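Local coordinates for cell wall surface anchor family protein (Streptococcus agalactiae serogroup V, PDB 3TW0) that probably acts as the adhesive tip of a bacterial pilus, meeting host surfaces through a metal-binding domain of the von Willebrand factor A type, at residues 109-113 with 114-118; 284-287 with 288-291; 355-358 with 359-362. The protein carries 2 engineered substitutions. All coordinates share one frame; numbering follows the deposited sequence.

Contact 1: residues 109-113 with 114-118; sequences NLTND and ANEVN
Two backbone N-H groups at the start of helix 114-122 converge on Asp113 OD1. Glu116 N makes the straighter bond, 3.1 Å from Asp113 OD1 at an N-H angle of 164°, arriving on the anti side and a little out of the carboxylate plane; Asn115 N lies 2.9 Å from Asp113 OD1, but its poor angle makes that bond weak. With chi1 at -179°, the carboxylate of Asp113 folds forward beside its own carbonyl carbon, over the first turn, as befits an N-cap. The backbone joins in, Val117 N donating to Asp113 O at 2.8 Å.

A second set of bonds ties the cap to the short strand before it. Thr111 OG1 accepts from Asp113 N at 3.1 Å, an ST turn, and donates to the anti lone pair of Glu116 OE1 at 2.7 Å. Thr111 CG2 meanwhile rests 3.8 Å from Glu116 CB. The strand itself pairs through Thr111 with Val56, at the edge of the parallel sheet.

The hydroxyl thus stands between the N-cap amide and the Glu116 carboxylate, linking the two through one side chain. The two carboxylates, Asp113 OD1 and Glu116 OE1 4.9 Å apart, do not touch, and the helix N-terminus probably offsets their repulsion.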
loop_
_atom_site.group_PDB
_atom_site.type_symbol
_atom_site.label_atom_id
_atom_site.label_comp_id
_atom_site.label_asym_id
_atom_site.label_seq_id
_atom_site.Cartn_x
_atom_site.Cartn_y
_atom_site.Cartn_z
ATOM N N ASN A 109 18.500 -6.810 6.196
ATOM C CA ASN A 109 19.087 -7.574 7.295
ATOM C C ASN A 109 19.304 -6.736 8.555
ATOM O O ASN A 109 19.907 -5.653 8.524
ATOM C CB ASN A 109 20.393 -8.195 6.858
ATOM C CG ASN A 109 20.245 -8.974 5.591
ATOM O OD1 ASN A 109 20.971 -8.733 4.624
ATOM N ND2 ASN A 109 19.290 -9.912 5.567
ATOM N N LEU A 110 18.775 -7.216 9.669
ATOM C CA LEU A 110 18.950 -6.495 10.918
ATOM C C LEU A 110 20.444 -6.408 11.129
ATOM O O LEU A 110 21.148 -7.418 10.942
ATOM C CB LEU A 110 18.308 -7.243 12.072
ATOM C CG LEU A 110 16.786 -7.153 12.099
ATOM C CD1 LEU A 110 16.232 -8.209 13.093
ATOM C CD2 LEU A 110 16.369 -5.708 12.473
ATOM N N THR A 111 20.938 -5.218 11.477
ATOM C CA THR A 111 22.367 -5.080 11.686
ATOM C C THR A 111 22.743 -4.111 12.811
ATOM O O THR A 111 22.002 -3.158 13.078
ATOM C CB THR A 111 23.095 -4.748 10.360
ATOM O OG1 THR A 111 24.525 -4.878 10.542
ATOM C CG2 THR A 111 22.693 -3.327 9.843
ATOM N N ASN A 112 23.873 -4.402 13.478
ATOM C CA ASN A 112 24.622 -3.438 14.327
ATOM C C ASN A 112 26.060 -3.188 13.850
ATOM O O ASN A 112 26.840 -2.496 14.522
ATOM C CB ASN A 112 24.667 -3.853 15.806
ATOM C CG ASN A 112 25.209 -5.270 16.014
ATOM O OD1 ASN A 112 26.022 -5.782 15.228
ATOM N ND2 ASN A 112 24.737 -5.916 17.082
ATOM N N ASP A 113 26.417 -3.742 12.702
ATOM C CA ASP A 113 27.690 -3.412 12.112
ATOM C C ASP A 113 27.674 -1.963 11.641
ATOM O O ASP A 113 26.819 -1.576 10.831
ATOM C CB ASP A 113 28.031 -4.350 10.965
ATOM C CG ASP A 113 29.371 -4.036 10.364
ATOM O OD1 ASP A 113 29.493 -3.034 9.639
ATOM O OD2 ASP A 113 30.309 -4.786 10.624
ATOM N N ALA A 114 28.639 -1.177 12.122
ATOM C CA ALA A 114 28.652 0.261 11.871
ATOM C C ALA A 114 28.760 0.633 10.398
ATOM O O ALA A 114 28.169 1.632 9.966
ATOM C CB ALA A 114 29.739 0.962 12.697
ATOM N N ASN A 115 29.512 -0.151 9.630
ATOM C CA ASN A 115 29.618 0.093 8.189
ATOM C C ASN A 115 28.320 -0.240 7.450
ATOM O O ASN A 115 27.927 0.467 6.520
ATOM C CB ASN A 115 30.797 -0.668 7.567
ATOM C CG ASN A 115 32.141 -0.311 8.201
ATOM O OD1 ASN A 115 32.762 -1.145 8.852
ATOM N ND2 ASN A 115 32.592 0.925 8.009
ATOM N N GLU A 116 27.674 -1.322 7.858
ATOM C CA GLU A 116 26.339 -1.687 7.360
ATOM C C GLU A 116 25.288 -0.646 7.721
ATOM O O GLU A 116 24.437 -0.317 6.904
ATOM C CB GLU A 116 25.944 -3.079 7.840
ATOM C CG GLU A 116 26.856 -4.144 7.217
ATOM C CD GLU A 116 26.389 -5.598 7.398
ATOM O OE1 GLU A 116 25.736 -5.930 8.390
ATOM O OE2 GLU A 116 26.689 -6.421 6.512
ATOM N N VAL A 117 25.368 -0.100 8.927
ATOM C CA VAL A 117 24.461 0.979 9.326
ATOM C C VAL A 117 24.598 2.142 8.337
ATOM O O VAL A 117 23.588 2.665 7.856
ATOM C CB VAL A 117 24.714 1.417 10.785
ATOM C CG1 VAL A 117 23.824 2.608 11.189
ATOM C CG2 VAL A 117 24.459 0.248 11.704
ATOM N N ASN A 118 25.847 2.506 8.017
ATOM C CA ASN A 118 26.170 3.526 7.022
ATOM C C ASN A 118 25.575 3.238 5.640
ATOM O O ASN A 118 25.156 4.155 4.941
ATOM C CB ASN A 118 27.686 3.633 6.828
ATOM C CG ASN A 118 28.404 4.342 7.968
ATOM O OD1 ASN A 118 27.800 5.055 8.774
ATOM N ND2 ASN A 118 29.717 4.150 8.027
#

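Contact 2: residues 284-287 with 288-291; sequences PFDP and KTKK
Phe285 lies alongside the chain of Lys290, the two side chains running side by side in one direction. Its chi1 of 56° tucks CG between the backbone N and the carbonyl carbon, and Lys290 CD approaches the ring obliquely, 3.9 Å from Phe285 CE1. The ring also meets Trp281, which touches Lys290 as well, so that the aliphatic part of this lysine packs among aromatic groups.

Asp286 does most of the polar work. Its backbone N donates to Lys291 O at 2.9 Å, while its own carbonyl O receives Lys290 N at 2.7 Å. In the side chain a single oxygen takes two backbone donors: Lys288 N lies 2.7 Å from Asp286 OD2, nearly along the C-O bond, whereas Thr289 N, 3.1 Å from the same OD2, comes from above the carboxylate plane. Having CG anti to the backbone N (chi1 -174°) brings the carboxylate over the turn that follows.

Pro287 starts the bend, its ring packing on Pro186 and Tyr187. Its carbonyl O accepts from the ammonium group of Lys290, with NZ at 3.1 Å; bends at chi2 and chi4 curl the lysine back to that oxygen after it has passed the phenyl ring.

The loop 287-290 has three residues in right-handed helical conformations followed by Lys290 in the left-handed one (phi 68°). With Asp286 and Lys291 paired at its base and Pro284 bonded to Ser293 beyond, this fits a four-residue hairpin-type loop, although no regular strand flanks it within 284-291, here opened by an Asx turn at Asp286.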
loop_
_atom_site.group_PDB
_atom_site.type_symbol
_atom_site.label_atom_id
_atom_site.label_comp_id
_atom_site.label_asym_id
_atom_site.label_seq_id
_atom_site.Cartn_x
_atom_site.Cartn_y
_atom_site.Cartn_z
ATOM N N PRO A 284 -16.416 -8.218 -2.101
ATOM C CA PRO A 284 -16.486 -9.178 -3.210
ATOM C C PRO A 284 -17.658 -8.919 -4.160
ATOM O O PRO A 284 -18.600 -8.208 -3.811
ATOM C CB PRO A 284 -16.668 -10.516 -2.496
ATOM C CG PRO A 284 -17.409 -10.130 -1.222
ATOM C CD PRO A 284 -17.002 -8.763 -0.850
ATOM N N PHE A 285 -17.536 -9.467 -5.372
ATOM C CA PHE A 285 -18.586 -9.497 -6.381
ATOM C C PHE A 285 -18.501 -10.864 -7.110
ATOM O O PHE A 285 -17.409 -11.449 -7.210
ATOM C CB PHE A 285 -18.411 -8.331 -7.377
ATOM C CG PHE A 285 -17.053 -8.293 -8.057
ATOM C CD1 PHE A 285 -16.785 -9.091 -9.166
ATOM C CD2 PHE A 285 -16.042 -7.463 -7.579
ATOM C CE1 PHE A 285 -15.525 -9.077 -9.773
ATOM C CE2 PHE A 285 -14.789 -7.424 -8.204
ATOM C CZ PHE A 285 -14.530 -8.226 -9.311
ATOM N N ASP A 286 -19.638 -11.363 -7.579
ATOM C CA ASP A 286 -19.719 -12.629 -8.293
ATOM C C ASP A 286 -18.866 -12.520 -9.535
ATOM O O ASP A 286 -19.059 -11.612 -10.334
ATOM C CB ASP A 286 -21.167 -12.937 -8.702
ATOM C CG ASP A 286 -21.328 -14.329 -9.323
ATOM O OD1 ASP A 286 -22.146 -15.097 -8.792
ATOM O OD2 ASP A 286 -20.666 -14.661 -10.332
ATOM N N PRO A 287 -17.913 -13.436 -9.698
ATOM C CA PRO A 287 -16.993 -13.234 -10.824
ATOM C C PRO A 287 -17.657 -13.494 -12.185
ATOM O O PRO A 287 -17.176 -12.987 -13.204
ATOM C CB PRO A 287 -15.852 -14.225 -10.547
ATOM C CG PRO A 287 -16.334 -15.138 -9.456
ATOM C CD PRO A 287 -17.678 -14.701 -8.981
ATOM N N LYS A 288 -18.764 -14.235 -12.201
ATOM C CA LYS A 288 -19.492 -14.481 -13.455
ATOM C C LYS A 288 -20.482 -13.375 -13.783
ATOM O O LYS A 288 -20.403 -12.773 -14.869
ATOM C CB LYS A 288 -20.166 -15.858 -13.464
ATOM C CG LYS A 288 -19.198 -16.978 -13.899
ATOM C CD LYS A 288 -18.722 -16.737 -15.365
ATOM C CE LYS A 288 -17.599 -17.696 -15.784
ATOM N NZ LYS A 288 -16.274 -17.249 -15.285
ATOM N N THR A 289 -21.386 -13.082 -12.844
ATOM C CA THR A 289 -22.444 -12.098 -13.091
ATOM C C THR A 289 -22.039 -10.661 -12.730
ATOM O O THR A 289 -22.726 -9.707 -13.099
ATOM C CB THR A 289 -23.672 -12.406 -12.243
ATOM O OG1 THR A 289 -23.373 -12.079 -10.883
ATOM C CG2 THR A 289 -24.082 -13.879 -12.355
ATOM N N LYS A 290 -20.961 -10.524 -11.962
ATOM C CA LYS A 290 -20.479 -9.212 -11.458
ATOM C C LYS A 290 -21.375 -8.502 -10.421
ATOM O O LYS A 290 -21.122 -7.354 -10.084
ATOM C CB LYS A 290 -20.123 -8.262 -12.618
ATOM C CG LYS A 290 -19.102 -8.801 -13.617
ATOM C CD LYS A 290 -17.684 -8.912 -12.982
ATOM C CE LYS A 290 -16.557 -9.024 -14.033
ATOM N NZ LYS A 290 -16.643 -10.310 -14.769
ATOM N N LYS A 291 -22.413 -9.185 -9.934
ATOM C CA LYS A 291 -23.262 -8.712 -8.833
ATOM C C LYS A 291 -22.388 -8.446 -7.616
ATOM O O LYS A 291 -21.723 -9.362 -7.143
ATOM C CB LYS A 291 -24.313 -9.791 -8.452
ATOM C CG LYS A 291 -25.404 -10.065 -9.514
ATOM C CD LYS A 291 -25.760 -11.589 -9.691
ATOM C CE LYS A 291 -26.785 -12.130 -8.673
ATOM N NZ LYS A 291 -28.143 -11.484 -8.803
#

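Contact 3: residues 355-358 with 359-362; sequences VDDT and NCIY. Engineered in segment 359-362: Cys360 (natural residue Lys).
Asn359, in the first turn of helix 358-366, reaches back to Asp357 and Thr358 through water. Its backbone N donates to one water, which in turn donates to Asp357 OD1 at 2.7 Å. Its side-chain OD1 receives a second water at 2.6 Å, and that water also bonds Thr358 OG1, so the two polar side chains are joined by a bridge although the oxygens themselves stand 4.0 Å apart (Thr358 OG1 to Asn359 OD1).

Cys360, an engineered residue, follows. Its backbone N gives a weak capping bond to Asp357 OD1, at 3.3 Å, and its CB sits 3.4 Å from Asp357 CG, against the carboxylate. Asp357 reaches there with CG anti to the backbone N (chi1 -167°), while its backbone is the centre of an inverse gamma turn. The sulfur of Cys360 leads away into a disulfide with Cys353, within strand 352-354.

Ile361 comes next: its N donates in the carbonyl plane to Asp357 O, and its CD1 comes within 3.8 Å of Val355 O; both Ile361 and Val355 also pack on Val323 of the neighbouring strand.

Tyr362 completes the turn with a bond from its N to Thr358 O, 2.8 Å and nearly straight at 170°.

The N-terminus of the helix is therefore held by a weak direct cap supplemented by water, while the disulfide formed by the engineered Cys360 adds a covalent tie to the strand before it. Such a link probably restricts movement of this helix relative to the sheet.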
loop_
_atom_site.group_PDB
_atom_site.type_symbol
_atom_site.label_atom_id
_atom_site.label_comp_id
_atom_site.label_asym_id
_atom_site.label_seq_id
_atom_site.Cartn_x
_atom_site.Cartn_y
_atom_site.Cartn_z
ATOM N N VAL A 355 4.632 13.663 13.349
ATOM C CA VAL A 355 6.054 13.955 13.391
ATOM C C VAL A 355 6.297 15.280 14.130
ATOM O O VAL A 355 7.294 15.428 14.852
ATOM C CB VAL A 355 6.677 13.949 11.966
ATOM C CG1 VAL A 355 6.181 15.152 11.141
ATOM C CG2 VAL A 355 8.225 13.909 12.051
ATOM N N ASP A 356 5.354 16.216 14.003
ATOM C CA ASP A 356 5.453 17.497 14.707
ATOM C C ASP A 356 5.274 17.331 16.208
ATOM O O ASP A 356 5.690 18.195 17.004
ATOM C CB ASP A 356 4.451 18.524 14.166
ATOM C CG ASP A 356 4.839 19.049 12.776
ATOM O OD1 ASP A 356 3.928 19.588 12.095
ATOM O OD2 ASP A 356 6.019 18.906 12.364
ATOM N N ASP A 357 4.677 16.212 16.599
ATOM C CA ASP A 357 4.404 15.974 17.997
ATOM C C ASP A 357 5.627 15.292 18.618
ATOM O O ASP A 357 5.637 14.095 18.845
ATOM C CB ASP A 357 3.135 15.157 18.121
ATOM C CG ASP A 357 2.582 15.118 19.553
ATOM O OD1 ASP A 357 3.225 15.597 20.496
ATOM O OD2 ASP A 357 1.499 14.561 19.719
ATOM N N THR A 358 6.671 16.074 18.893
ATOM C CA THR A 358 7.930 15.479 19.339
ATOM C C THR A 358 7.803 14.877 20.735
ATOM O O THR A 358 8.510 13.921 21.098
ATOM C CB THR A 358 9.123 16.488 19.280
ATOM O OG1 THR A 358 8.833 17.630 20.099
ATOM C CG2 THR A 358 9.388 16.940 17.824
ATOM N N ASN A 359 6.902 15.442 21.524
ATOM C CA ASN A 359 6.683 14.947 22.880
ATOM C C ASN A 359 6.152 13.526 22.802
ATOM O O ASN A 359 6.576 12.658 23.538
ATOM C CB ASN A 359 5.679 15.847 23.618
ATOM C CG ASN A 359 6.290 17.174 24.086
ATOM O OD1 ASN A 359 7.463 17.496 23.810
ATOM N ND2 ASN A 359 5.491 17.944 24.822
ATOM N N CYS A 360 5.213 13.295 21.891
ATOM C CA CYS A 360 4.642 11.963 21.695
ATOM C C CYS A 360 5.764 10.966 21.307
ATOM O O CYS A 360 5.854 9.880 21.870
ATOM C CB CYS A 360 3.557 12.027 20.616
ATOM S SG CYS A 360 2.652 10.485 20.219
ATOM N N ILE A 361 6.635 11.366 20.381
ATOM C CA ILE A 361 7.705 10.485 19.892
ATOM C C ILE A 361 8.776 10.214 20.946
ATOM O O ILE A 361 9.180 9.059 21.137
ATOM C CB ILE A 361 8.370 11.051 18.594
ATOM C CG1 ILE A 361 7.337 11.230 17.480
ATOM C CG2 ILE A 361 9.584 10.190 18.165
ATOM C CD1 ILE A 361 7.941 11.894 16.216
ATOM N N TYR A 362 9.248 11.274 21.617
ATOM C CA TYR A 362 10.150 11.141 22.768
ATOM C C TYR A 362 9.569 10.184 23.805
ATOM O O TYR A 362 10.243 9.257 24.255
ATOM C CB TYR A 362 10.394 12.497 23.465
ATOM C CG TYR A 362 11.527 12.413 24.451
ATOM C CD1 TYR A 362 12.839 12.644 24.037
ATOM C CD2 TYR A 362 11.306 12.033 25.784
ATOM C CE1 TYR A 362 13.887 12.534 24.909
ATOM C CE2 TYR A 362 12.361 11.918 26.678
ATOM C CZ TYR A 362 13.643 12.169 26.230
ATOM O OH TYR A 362 14.709 12.033 27.072
HETATM O O HOH W 1 4.940 17.661 20.932
HETATM O O HOH W 2 9.560 16.801 22.505
#

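Contact 1, contact 2 and contact 3 follow one another along the chain, each a local turn at the protein surface. Contacts 1 and 3 both lead into helices from the von Willebrand factor A core: helix 114-122 follows strand 110-111, which pairs with edge strand 55-61, and helix 358-366 follows strand 352-354, at the other edge of the same parallel sheet. Their centres are 26 Å apart. Contact 2 lies in the long loop region between strand 271-276 and helix 302-312, its centre 49 Å from that of contact 1 and 46 Å from that of contact 3, across the chain's centre from both. Aspartate carboxylates thus organise turns at widely separated places in one pilin fragment.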